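Local structure of spectinomycin 9-adenylyltransferase (Enterococcus faecalis, 6SXJ) at residues Thr88-Gln92 with Gln93-Pro97; Glu110-Gln113 with Glu114-Glu117; Gln118-Pro122 with Gln123-Asn127. The protein transfers the AMP moiety of ATP to the 9-hydroxyl of spectinomycin, releasing diphosphate and making the bacterium resistant to this antibiotic but not to streptomycin. One frame throughout, in Å; residues are numbered along the deposited sequence.

Contact 1 (Thr88-Gln92 with Gln93-Pro97); sequences TIIIQ and QEMVP
The central strand 85-91 of the nucleotidyltransferase sheet ends here, and the chain coils straight into a 3-10 turn, so that the M95 side chain folds back on the I91 carbonyl while the I91 side chain packs against Q93 and E94. Two carbonyls at the strand end take up the amides of the turn. M95 N donates to Q92 O at 3.2 Å with a fairly straight N-H...O angle of 161°, although the donor stands above the carbonyl plane; E94 N reaches I91 O, also at 3.2 Å, in a bond bent enough to be weak. Both are i to i+3 bonds, as a 3-10 turn requires.

On one side of the turn I91 carries the apolar contact. Its CG2 lies anti to the backbone N and runs alongside the Q93 chain, 3.6 Å from Q93 CG, the two side chains pointing the same way. E94 passes across the same isoleucine at a slant: E94 CG sits 3.7 Å from I91 CB, and the carboxylate reaches past I91 CG1 to CD1, with E94 OE2 3.8 Å from I91 CD1. E94 OE2 also makes a salt bridge to K124 NZ.

M95 takes the inner side. Bent at both chi2 (-46°) and chi3 (-63°), its chain curls back under the strand end, bringing M95 SD to 3.5 Å from I91 O and to 4.1 Å from I90 CB. Q92 points away from the turn, and its NE2 is hydrogen-bonded to a glycerol, probably from the crystallisation liquor.

Strand 85-91 runs between strands 47-53 and 103-108; I90 and M95 both pack on L134 of helix 130-139, while I91 leans on V53 and P56 and E94 touches K103.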
loop_
_atom_site.group_PDB
_atom_site.type_symbol
_atom_site.label_atom_id
_atom_site.label_comp_id
_atom_site.label_asym_id
_atom_site.label_seq_id
_atom_site.Cartn_x
_atom_site.Cartn_y
_atom_site.Cartn_z
ATOM N N THR A 88 -5.191 3.938 -6.012
ATOM C CA THR A 88 -6.163 4.567 -5.131
ATOM C C THR A 88 -6.597 5.903 -5.717
ATOM O O THR A 88 -5.774 6.651 -6.255
ATOM C CB THR A 88 -5.579 4.806 -3.733
ATOM O OG1 THR A 88 -5.178 3.559 -3.162
ATOM C CG2 THR A 88 -6.602 5.478 -2.837
ATOM N N ILE A 89 -7.884 6.207 -5.588
ATOM C CA ILE A 89 -8.459 7.459 -6.061
ATOM C C ILE A 89 -9.013 8.210 -4.860
ATOM O O ILE A 89 -9.785 7.649 -4.070
ATOM C CB ILE A 89 -9.565 7.217 -7.108
ATOM C CG1 ILE A 89 -9.026 6.367 -8.261
ATOM C CG2 ILE A 89 -10.118 8.542 -7.606
ATOM C CD1 ILE A 89 -10.021 6.120 -9.368
ATOM N N ILE A 90 -8.622 9.473 -4.725
ATOM C CA ILE A 90 -9.194 10.366 -3.730
ATOM C C ILE A 90 -9.791 11.574 -4.436
ATOM O O ILE A 90 -9.350 11.971 -5.523
ATOM C CB ILE A 90 -8.152 10.817 -2.684
ATOM C CG1 ILE A 90 -6.902 11.367 -3.382
ATOM C CG2 ILE A 90 -7.793 9.665 -1.757
ATOM C CD1 ILE A 90 -5.948 12.062 -2.444
ATOM N N ILE A 91 -10.819 12.144 -3.809
ATOM C CA ILE A 91 -11.414 13.407 -4.225
ATOM C C ILE A 91 -10.714 14.513 -3.460
ATOM O O ILE A 91 -10.593 14.440 -2.232
ATOM C CB ILE A 91 -12.928 13.425 -3.950
ATOM C CG1 ILE A 91 -13.588 12.203 -4.579
ATOM C CG2 ILE A 91 -13.550 14.707 -4.483
ATOM C CD1 ILE A 91 -15.092 12.307 -4.702
ATOM N N GLN A 92 -10.235 15.535 -4.174
ATOM C CA GLN A 92 -9.457 16.571 -3.506
ATOM C C GLN A 92 -10.253 17.212 -2.374
ATOM O O GLN A 92 -9.733 17.414 -1.272
ATOM C CB GLN A 92 -9.008 17.634 -4.505
ATOM C CG GLN A 92 -7.946 18.561 -3.949
ATOM C CD GLN A 92 -7.677 19.750 -4.854
ATOM O OE1 GLN A 92 -8.040 19.745 -6.031
ATOM N NE2 GLN A 92 -7.035 20.774 -4.306
ATOM N N GLN A 93 -11.520 17.548 -2.637
ATOM C CA GLN A 93 -12.300 18.315 -1.670
ATOM C C GLN A 93 -12.620 17.495 -0.427
ATOM O O GLN A 93 -12.829 18.063 0.651
ATOM C CB GLN A 93 -13.588 18.816 -2.323
ATOM C CG GLN A 93 -14.522 17.701 -2.783
ATOM C CD GLN A 93 -15.974 18.142 -2.869
ATOM O OE1 GLN A 93 -16.300 19.303 -2.608
ATOM N NE2 GLN A 93 -16.854 17.212 -3.231
ATOM N N GLU A 94 -12.663 16.168 -0.551
ATOM C CA GLU A 94 -12.969 15.312 0.587
ATOM C C GLU A 94 -11.838 15.254 1.600
ATOM O O GLU A 94 -12.036 14.715 2.695
ATOM C CB GLU A 94 -13.297 13.900 0.108
ATOM C CG GLU A 94 -14.591 13.830 -0.674
ATOM C CD GLU A 94 -15.064 12.423 -0.868
ATOM O OE1 GLU A 94 -14.205 11.525 -0.758
ATOM O OE2 GLU A 94 -16.277 12.226 -1.123
ATOM N N MET A 95 -10.668 15.795 1.271
ATOM C CA MET A 95 -9.556 15.789 2.208
ATOM C C MET A 95 -9.476 17.046 3.065
ATOM O O MET A 95 -8.675 17.087 4.003
ATOM C CB MET A 95 -8.232 15.612 1.465
ATOM C CG MET A 95 -8.243 14.621 0.303
ATOM S SD MET A 95 -9.048 13.029 0.590
ATOM C CE MET A 95 -8.028 12.359 1.892
ATOM N N VAL A 96 -10.355 18.023 2.838
ATOM C CA VAL A 96 -10.346 19.282 3.575
ATOM C C VAL A 96 -11.709 19.435 4.243
ATOM O O VAL A 96 -12.731 19.245 3.597
ATOM C CB VAL A 96 -10.074 20.490 2.661
ATOM C CG1 VAL A 96 -8.698 20.385 2.010
ATOM C CG2 VAL A 96 -11.169 20.627 1.602
ATOM N N PRO A 97 -11.761 19.767 5.550
ATOM C CA PRO A 97 -10.608 19.836 6.462
ATOM C C PRO A 97 -10.057 18.435 6.712
ATOM O O PRO A 97 -10.827 17.472 6.662
ATOM C CB PRO A 97 -11.191 20.457 7.737
ATOM C CG PRO A 97 -12.655 20.151 7.684
ATOM C CD PRO A 97 -13.035 20.086 6.226
#

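Contact 2 (Glu110-Gln113 with Glu114-Glu117); sequences EWLQ and ELYE
L112 and Y116 make the tight part of this contact: L112 CB lies over the face of the Y116 ring, 3.9 Å from its centroid, in a CH-pi contact, and L112 CD1 continues outward to 3.4 Å from Y116 OH. The carbonyl oxygen of L112 sits over the ring too, nearer its rim, while accepting Y116 N at 2.8 Å. With CG anti to its own carbonyl carbon (chi1 -71°), Y116 lays its ring back along L112, and the hydroxyl is held by hydrogen bonds with I107 O and G109 N.

This is the first turn of helix 113-117, with L112 as N-cap after the 3-10 segment 110-112; E117 N to Q113 O, 2.9 Å, is the next bond along. Q113 doubles back at chi2 (62°) to bring OE1 to the edge of the Y116 ring, 3.5 Å from Y116 CD2. The Q113 amide is gripped at both ends, Q113 NE2 giving a fairly straight bond of 3.1 Å to E110 OE1 and Q113 OE1 accepting from R70 NH1.

The solvent side is looser. The side chains of L112 and L115 meet at their CD2 methyls, L112 CD2 lying 4.1 Å from L115 CD2, and E114 turns its extended chain outward.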
loop_
_atom_site.group_PDB
_atom_site.type_symbol
_atom_site.label_atom_id
_atom_site.label_comp_id
_atom_site.label_asym_id
_atom_site.label_seq_id
_atom_site.Cartn_x
_atom_site.Cartn_y
_atom_site.Cartn_z
ATOM N N GLU A 110 -5.149 -6.225 -6.237
ATOM C CA GLU A 110 -5.317 -7.615 -6.636
ATOM C C GLU A 110 -5.887 -8.478 -5.521
ATOM O O GLU A 110 -6.492 -9.511 -5.817
ATOM C CB GLU A 110 -3.983 -8.195 -7.108
ATOM C CG GLU A 110 -3.533 -7.674 -8.468
ATOM C CD GLU A 110 -4.519 -7.988 -9.574
ATOM O OE1 GLU A 110 -5.152 -9.066 -9.531
ATOM O OE2 GLU A 110 -4.682 -7.145 -10.481
ATOM N N TRP A 111 -5.704 -8.094 -4.253
ATOM C CA TRP A 111 -6.346 -8.820 -3.159
ATOM C C TRP A 111 -7.864 -8.773 -3.251
ATOM O O TRP A 111 -8.536 -9.525 -2.540
ATOM C CB TRP A 111 -5.907 -8.261 -1.803
ATOM C CG TRP A 111 -6.318 -6.835 -1.567
ATOM C CD1 TRP A 111 -7.439 -6.402 -0.931
ATOM C CD2 TRP A 111 -5.605 -5.658 -1.968
ATOM N NE1 TRP A 111 -7.475 -5.029 -0.915
ATOM C CE2 TRP A 111 -6.357 -4.549 -1.538
ATOM C CE3 TRP A 111 -4.399 -5.439 -2.640
ATOM C CZ2 TRP A 111 -5.949 -3.241 -1.766
ATOM C CZ3 TRP A 111 -3.997 -4.141 -2.867
ATOM C CH2 TRP A 111 -4.766 -3.058 -2.433
ATOM N N LEU A 112 -8.410 -7.922 -4.119
ATOM C CA LEU A 112 -9.842 -7.760 -4.301
ATOM C C LEU A 112 -10.363 -8.451 -5.556
ATOM O O LEU A 112 -11.549 -8.308 -5.887
ATOM C CB LEU A 112 -10.187 -6.272 -4.361
ATOM C CG LEU A 112 -10.076 -5.415 -3.103
ATOM C CD1 LEU A 112 -10.162 -3.949 -3.490
ATOM C CD2 LEU A 112 -11.174 -5.783 -2.103
ATOM N N GLN A 113 -9.515 -9.196 -6.265
ATOM C CA GLN A 113 -9.919 -9.731 -7.563
ATOM C C GLN A 113 -11.082 -10.712 -7.422
ATOM O O GLN A 113 -12.066 -10.630 -8.161
ATOM C CB GLN A 113 -8.723 -10.391 -8.250
ATOM C CG GLN A 113 -8.897 -10.588 -9.754
ATOM C CD GLN A 113 -9.059 -9.294 -10.509
ATOM O OE1 GLN A 113 -10.169 -8.920 -10.895
ATOM N NE2 GLN A 113 -7.949 -8.602 -10.740
ATOM N N GLU A 114 -10.984 -11.659 -6.489
ATOM C CA GLU A 114 -12.080 -12.607 -6.295
ATOM C C GLU A 114 -13.401 -11.875 -6.112
ATOM O O GLU A 114 -14.413 -12.217 -6.733
ATOM C CB GLU A 114 -11.801 -13.497 -5.092
ATOM C CG GLU A 114 -10.805 -14.599 -5.364
ATOM C CD GLU A 114 -10.723 -15.590 -4.221
ATOM O OE1 GLU A 114 -10.825 -16.809 -4.481
ATOM O OE2 GLU A 114 -10.558 -15.146 -3.061
ATOM N N LEU A 115 -13.393 -10.827 -5.289
ATOM C CA LEU A 115 -14.598 -10.033 -5.094
ATOM C C LEU A 115 -14.982 -9.278 -6.358
ATOM O O LEU A 115 -16.172 -9.147 -6.663
ATOM C CB LEU A 115 -14.392 -9.056 -3.948
ATOM C CG LEU A 115 -14.573 -9.596 -2.532
ATOM C CD1 LEU A 115 -13.647 -10.744 -2.213
ATOM C CD2 LEU A 115 -14.347 -8.404 -1.608
ATOM N N TYR A 116 -13.998 -8.732 -7.082
ATOM C CA TYR A 116 -14.303 -8.108 -8.364
ATOM C C TYR A 116 -15.097 -9.069 -9.243
ATOM O O TYR A 116 -16.091 -8.685 -9.876
ATOM C CB TYR A 116 -13.014 -7.686 -9.079
ATOM C CG TYR A 116 -12.269 -6.507 -8.473
ATOM C CD1 TYR A 116 -12.932 -5.517 -7.756
ATOM C CD2 TYR A 116 -10.894 -6.388 -8.631
ATOM C CE1 TYR A 116 -12.241 -4.443 -7.214
ATOM C CE2 TYR A 116 -10.195 -5.319 -8.094
ATOM C CZ TYR A 116 -10.867 -4.348 -7.399
ATOM O OH TYR A 116 -10.157 -3.288 -6.874
ATOM N N GLU A 117 -14.671 -10.334 -9.284
ATOM C CA GLU A 117 -15.359 -11.336 -10.087
ATOM C C GLU A 117 -16.783 -11.562 -9.602
ATOM O O GLU A 117 -17.650 -11.951 -10.392
ATOM C CB GLU A 117 -14.582 -12.656 -10.061
ATOM C CG GLU A 117 -13.133 -12.556 -10.530
ATOM C CD GLU A 117 -13.008 -12.198 -12.003
ATOM O OE1 GLU A 117 -11.872 -11.960 -12.471
ATOM O OE2 GLU A 117 -14.045 -12.154 -12.697
#

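Contact 3 (Gln118-Pro122 with Gln123-Asn127); sequences QGYIP and QKELN
From I121 to K124 the backbone is extended, and no hydrogen bond joins 118-122 to 123-127; I121 O and Q123 N come within 3.1 Å, but at a poor angle. The side-chain contact is chiefly that of I121 with Q123. Bent at chi2 (-51°), Q123 swings its amide back along the chain, so that Q123 NE2 comes to 3.6 Å from I121 CG2 and 3.7 Å from I121 CG1, and also lies 3.5 Å from I121 O. Q123 NE2 is hydrogen-bonded to D59 OD1, at the start of helix 59-69, whose K62 also touches both I121 and Q123.

Upstream, the stretch begins with a Schellman motif that ends helix 113-117: G119, with positive phi (86°), is the C-prime residue, Y120 N returning to L115 O and G119 N to Y116 O. Beyond it the Y120 side chain, its CG anti to the backbone N (chi1 172°), runs in the direction of the strand. P122 N stands over one face of the Y120 ring, 3.9 Å above its plane and toward the rim. At the far end Y120 OH approaches E125 OE2 at 4.0 Å, a loose approach with ring and carboxylate planes nearly perpendicular.

P122 turns its ring inward, against Y116, I66 of helix 59-69 and F106 of strand 103-108, and its carbonyl oxygen accepts from K62 NZ. Beyond it strand 125-126 joins the edge of the sheet through backbone bonds of E125 with Q104, and N127 ND2 reaches Q104 OE1.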
loop_
_atom_site.group_PDB
_atom_site.type_symbol
_atom_site.label_atom_id
_atom_site.label_comp_id
_atom_site.label_asym_id
_atom_site.label_seq_id
_atom_site.Cartn_x
_atom_site.Cartn_y
_atom_site.Cartn_z
ATOM N N GLN A 118 -17.045 -11.329 -8.313
ATOM C CA GLN A 118 -18.387 -11.459 -7.758
ATOM C C GLN A 118 -19.230 -10.203 -7.954
ATOM O O GLN A 118 -20.287 -10.076 -7.328
ATOM C CB GLN A 118 -18.318 -11.781 -6.259
ATOM C CG GLN A 118 -17.912 -13.203 -5.920
ATOM C CD GLN A 118 -18.168 -13.545 -4.457
ATOM O OE1 GLN A 118 -17.245 -13.887 -3.717
ATOM N NE2 GLN A 118 -19.425 -13.445 -4.035
ATOM N N GLY A 119 -18.790 -9.272 -8.790
ATOM C CA GLY A 119 -19.494 -8.024 -8.980
ATOM C C GLY A 119 -19.152 -6.939 -7.985
ATOM O O GLY A 119 -19.710 -5.837 -8.077
ATOM N N TYR A 120 -18.254 -7.204 -7.039
ATOM C CA TYR A 120 -17.942 -6.197 -6.041
ATOM C C TYR A 120 -17.435 -4.928 -6.712
ATOM O O TYR A 120 -16.665 -4.968 -7.677
ATOM C CB TYR A 120 -16.907 -6.710 -5.052
ATOM C CG TYR A 120 -16.422 -5.625 -4.117
ATOM C CD1 TYR A 120 -17.228 -5.170 -3.079
ATOM C CD2 TYR A 120 -15.163 -5.046 -4.279
ATOM C CE1 TYR A 120 -16.794 -4.171 -2.219
ATOM C CE2 TYR A 120 -14.720 -4.050 -3.424
ATOM C CZ TYR A 120 -15.542 -3.620 -2.391
ATOM O OH TYR A 120 -15.125 -2.628 -1.532
ATOM N N ILE A 121 -17.859 -3.795 -6.170
ATOM C CA ILE A 121 -17.634 -2.493 -6.777
ATOM C C ILE A 121 -17.204 -1.548 -5.659
ATOM O O ILE A 121 -18.020 -1.227 -4.786
ATOM C CB ILE A 121 -18.904 -2.013 -7.497
ATOM C CG1 ILE A 121 -18.684 -0.624 -8.091
ATOM C CG2 ILE A 121 -20.107 -2.075 -6.547
ATOM C CD1 ILE A 121 -18.033 -0.662 -9.455
ATOM N N PRO A 122 -15.951 -1.091 -5.626
ATOM C CA PRO A 122 -15.526 -0.229 -4.515
ATOM C C PRO A 122 -16.440 0.979 -4.355
ATOM O O PRO A 122 -16.716 1.709 -5.310
ATOM C CB PRO A 122 -14.095 0.174 -4.906
ATOM C CG PRO A 122 -13.605 -0.990 -5.726
ATOM C CD PRO A 122 -14.821 -1.442 -6.514
ATOM N N GLN A 123 -16.940 1.164 -3.138
ATOM C CA GLN A 123 -17.763 2.304 -2.773
ATOM C C GLN A 123 -16.950 3.226 -1.878
ATOM O O GLN A 123 -15.936 2.822 -1.300
ATOM C CB GLN A 123 -19.046 1.852 -2.058
ATOM C CG GLN A 123 -20.036 1.167 -2.986
ATOM C CD GLN A 123 -20.320 1.976 -4.241
ATOM O OE1 GLN A 123 -20.443 3.200 -4.186
ATOM N NE2 GLN A 123 -20.412 1.296 -5.380
ATOM N N LYS A 124 -17.397 4.475 -1.773
ATOM C CA LYS A 124 -16.740 5.415 -0.876
ATOM C C LYS A 124 -16.608 4.786 0.502
ATOM O O LYS A 124 -17.584 4.284 1.062
ATOM C CB LYS A 124 -17.529 6.723 -0.791
ATOM C CG LYS A 124 -16.969 7.715 0.227
ATOM C CD LYS A 124 -15.650 8.334 -0.228
ATOM C CE LYS A 124 -15.782 9.141 -1.514
ATOM N NZ LYS A 124 -17.124 9.796 -1.664
ATOM N N GLU A 125 -15.396 4.805 1.047
ATOM C CA GLU A 125 -15.163 4.211 2.353
ATOM C C GLU A 125 -14.105 5.021 3.083
ATOM O O GLU A 125 -13.406 5.853 2.496
ATOM C CB GLU A 125 -14.731 2.744 2.238
ATOM C CG GLU A 125 -13.764 2.479 1.101
ATOM C CD GLU A 125 -13.132 1.098 1.166
ATOM O OE1 GLU A 125 -12.711 0.687 2.271
ATOM O OE2 GLU A 125 -13.046 0.432 0.106
ATOM N N LEU A 126 -13.998 4.759 4.380
ATOM C CA LEU A 126 -12.984 5.363 5.228
ATOM C C LEU A 126 -11.858 4.355 5.381
ATOM O O LEU A 126 -12.116 3.167 5.591
ATOM C CB LEU A 126 -13.564 5.748 6.586
ATOM C CG LEU A 126 -14.432 7.010 6.620
ATOM C CD1 LEU A 126 -13.560 8.262 6.666
ATOM C CD2 LEU A 126 -15.386 7.086 5.443
ATOM N N ASN A 127 -10.618 4.817 5.239
ATOM C CA ASN A 127 -9.462 3.922 5.194
ATOM C C ASN A 127 -8.349 4.549 6.022
ATOM O O ASN A 127 -7.616 5.418 5.539
ATOM C CB ASN A 127 -9.013 3.673 3.757
ATOM C CG ASN A 127 -7.781 2.794 3.674
ATOM O OD1 ASN A 127 -7.246 2.351 4.692
ATOM N ND2 ASN A 127 -7.316 2.541 2.450
#

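In the fold
Followed from the N terminus, the three contacts come in series, none enclosing or crossing another, and each is a local turn or bend rather than the closure of a long loop. Contact 1 turns the chain out of strand 85-91; strand 103-108 then runs back antiparallel to it and leads to contact 2, which starts helix 113-117. Contact 3 leaves that helix and returns the chain to the sheet as edge strand 125-126, on the other side of 103-108 from 85-91. Contacts 2 and 3 pack together through Y116 with P122 and L112 with Y120. Contacts 1 and 2 do not touch, but a salt bridge ties contact 1 to contact 3, E94 OE2 lying 2.6 Å from K124 NZ.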